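Local coordinates for chitin oligosaccahride binding protein NagB1 (Paenibacillus sp. FPU-7, PDB 7EHP) that binds chitin oligosaccharides such as N,N'-diacetylchitobiose as an extracellular solute-binding protein, probably delivering them to a membrane transporter, at residues G165-M170 / A226-A231. Sequence-based numbering, arbitrary orientation.
With NAG (2-acetamido-2-deoxy-beta-D-glucopyranose), chain C.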
loop_
_atom_site.group_PDB
_atom_site.type_symbol
_atom_site.label_atom_id
_atom_site.label_comp_id
_atom_site.label_asym_id
_atom_site.label_seq_id
_atom_site.Cartn_x
_atom_site.Cartn_y
_atom_site.Cartn_z
ATOM N N GLY A 165 4.043 1.632 12.280
ATOM C CA GLY A 165 2.805 2.349 12.519
ATOM C C GLY A 165 1.864 2.365 11.330
ATOM O O GLY A 165 0.644 2.350 11.504
ATOM N N TRP A 166 2.409 2.398 10.111
ATOM C CA TRP A 166 1.566 2.507 8.926
ATOM C C TRP A 166 0.642 1.305 8.788
ATOM O O TRP A 166 -0.426 1.415 8.175
ATOM C CB TRP A 166 2.443 2.670 7.667
ATOM C CG TRP A 166 3.171 1.418 7.287
ATOM C CD1 TRP A 166 4.417 1.011 7.724
ATOM C CD2 TRP A 166 2.699 0.394 6.409
ATOM N NE1 TRP A 166 4.733 -0.209 7.168
ATOM C CE2 TRP A 166 3.696 -0.606 6.354
ATOM C CE3 TRP A 166 1.537 0.229 5.649
ATOM C CZ2 TRP A 166 3.557 -1.755 5.569
ATOM C CZ3 TRP A 166 1.402 -0.914 4.864
ATOM C CH2 TRP A 166 2.401 -1.891 4.836
ATOM N N VAL A 167 1.030 0.154 9.348
ATOM C CA VAL A 167 0.218 -1.057 9.223
ATOM C C VAL A 167 -1.141 -0.862 9.885
ATOM O O VAL A 167 -2.171 -1.324 9.379
ATOM C CB VAL A 167 0.962 -2.264 9.826
ATOM C CG1 VAL A 167 0.124 -3.510 9.721
ATOM C CG2 VAL A 167 2.317 -2.461 9.137
ATOM N N ALA A 168 -1.160 -0.190 11.039
ATOM C CA ALA A 168 -2.408 -0.000 11.774
ATOM C C ALA A 168 -3.385 0.882 10.999
ATOM O O ALA A 168 -4.604 0.759 11.165
ATOM C CB ALA A 168 -2.106 0.609 13.146
ATOM N N ASN A 169 -2.870 1.741 10.125
ATOM C CA ASN A 169 -3.712 2.670 9.391
ATOM C C ASN A 169 -4.405 2.036 8.193
ATOM O O ASN A 169 -5.296 2.670 7.616
ATOM C CB ASN A 169 -2.875 3.878 8.950
ATOM C CG ASN A 169 -2.537 4.765 10.111
ATOM O OD1 ASN A 169 -3.150 4.643 11.176
ATOM N ND2 ASN A 169 -1.561 5.637 9.941
ATOM N N MET A 170 -4.055 0.801 7.833
ATOM C CA MET A 170 -4.625 0.180 6.644
ATOM C C MET A 170 -6.117 -0.068 6.889
ATOM O O MET A 170 -6.977 0.571 6.266
ATOM C CB MET A 170 -3.873 -1.117 6.315
ATOM C CG MET A 170 -2.702 -0.858 5.351
ATOM S SD MET A 170 -1.932 -2.347 4.672
ATOM C CE MET A 170 -1.380 -3.258 6.117
ATOM N N ALA A 226 5.759 -8.014 9.068
ATOM C CA ALA A 226 5.781 -9.388 8.561
ATOM C C ALA A 226 5.116 -10.389 9.497
ATOM O O ALA A 226 4.678 -11.453 9.041
ATOM C CB ALA A 226 7.220 -9.844 8.307
ATOM N N GLU A 227 5.055 -10.097 10.793
ATOM C CA GLU A 227 4.523 -11.065 11.748
ATOM C C GLU A 227 3.024 -11.297 11.562
ATOM O O GLU A 227 2.536 -12.408 11.803
ATOM C CB GLU A 227 4.843 -10.596 13.173
ATOM C CG GLU A 227 6.352 -10.642 13.419
ATOM C CD GLU A 227 6.757 -10.427 14.861
ATOM O OE1 GLU A 227 6.493 -11.316 15.696
ATOM O OE2 GLU A 227 7.376 -9.376 15.145
ATOM N N GLN A 228 2.277 -10.285 11.115
ATOM C CA GLN A 228 0.872 -10.545 10.809
ATOM C C GLN A 228 0.733 -11.495 9.627
ATOM O O GLN A 228 -0.180 -12.333 9.600
ATOM C CB GLN A 228 0.133 -9.229 10.577
ATOM C CG GLN A 228 0.242 -8.595 9.203
ATOM C CD GLN A 228 -0.843 -7.543 9.004
ATOM O OE1 GLN A 228 -1.252 -6.880 9.961
ATOM N NE2 GLN A 228 -1.312 -7.383 7.763
ATOM N N GLN A 229 1.669 -11.431 8.684
ATOM C CA GLN A 229 1.633 -12.341 7.552
ATOM C C GLN A 229 2.061 -13.740 7.967
ATOM O O GLN A 229 1.513 -14.733 7.473
ATOM C CB GLN A 229 2.515 -11.789 6.428
ATOM C CG GLN A 229 1.952 -10.466 5.875
ATOM C CD GLN A 229 2.851 -9.778 4.866
ATOM O OE1 GLN A 229 3.977 -10.207 4.610
ATOM N NE2 GLN A 229 2.346 -8.709 4.266
ATOM N N TYR A 230 3.020 -13.848 8.891
ATOM C CA TYR A 230 3.323 -15.162 9.444
ATOM C C TYR A 230 2.072 -15.778 10.062
ATOM O O TYR A 230 1.703 -16.916 9.741
ATOM C CB TYR A 230 4.426 -15.071 10.496
ATOM C CG TYR A 230 5.751 -14.463 10.087
ATOM C CD1 TYR A 230 6.196 -14.462 8.762
ATOM C CD2 TYR A 230 6.583 -13.914 11.061
ATOM C CE1 TYR A 230 7.459 -13.897 8.429
ATOM C CE2 TYR A 230 7.815 -13.349 10.742
ATOM C CZ TYR A 230 8.252 -13.340 9.442
ATOM O OH TYR A 230 9.480 -12.775 9.201
ATOM N N ALA A 231 1.398 -15.029 10.948
ATOM C CA ALA A 231 0.262 -15.583 11.684
ATOM C C ALA A 231 -0.806 -16.081 10.732
ATOM O O ALA A 231 -1.327 -17.190 10.892
ATOM C CB ALA A 231 -0.326 -14.545 12.645
HETATM C C1 NAG C . 2.339 0.608 1.174
HETATM C C2 NAG C . 2.642 1.856 1.997
HETATM C C3 NAG C . 1.348 2.480 2.499
HETATM C C4 NAG C . 0.422 2.762 1.327
HETATM C C5 NAG C . 0.198 1.490 0.512
HETATM C C6 NAG C . -0.637 1.713 -0.730
HETATM C C7 NAG C . 4.721 2.221 3.255
HETATM C C8 NAG C . 5.525 1.829 4.443
HETATM N N2 NAG C . 3.554 1.579 3.098
HETATM O O3 NAG C . 1.647 3.690 3.177
HETATM O O4 NAG C . -0.837 3.234 1.788
HETATM O O5 NAG C . 1.453 0.944 0.084
HETATM O O6 NAG C . -0.122 2.762 -1.539
HETATM O O7 NAG C . 5.102 3.094 2.467
#
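V167 meets Q228 in the buried interior between helix 165-180 and helix 225-233. The methyl CG1 of V167 lies 3.6 Å from OE1 of Q228, and the two side chains run past one another in opposite senses. In Q228, chi1 of 82° sets CG between the backbone N and the carbonyl carbon, and the nearly straight chi2 then carries the amide across to V167. This amide is fixed from outside the pair: NE2 bonds to the carbonyl O of F241, and OE1 accepts a weak bond from A161 N. The M170 side is looser, with CE still 4.4 Å from NE2 of Q228. Y225 also touches both V167 and M170.

The tighter packing is around the indole of W166. The sugar's acetamido N2 sits 3.5 Å above one face, offset toward the rim. The acetamide methyl C8 of the sugar is 3.5 Å from NE1 of W166. CG2 of V167 lies 3.6 Å above the ring plane on the opposite face, again offset toward the rim. Y225 adds an edge-to-face ring contact. V167 and M170 thus meet Q228 without polar bonds; the amide's polarity is met by F241 and weakly by A161, while V167 backs W166 behind the sugar.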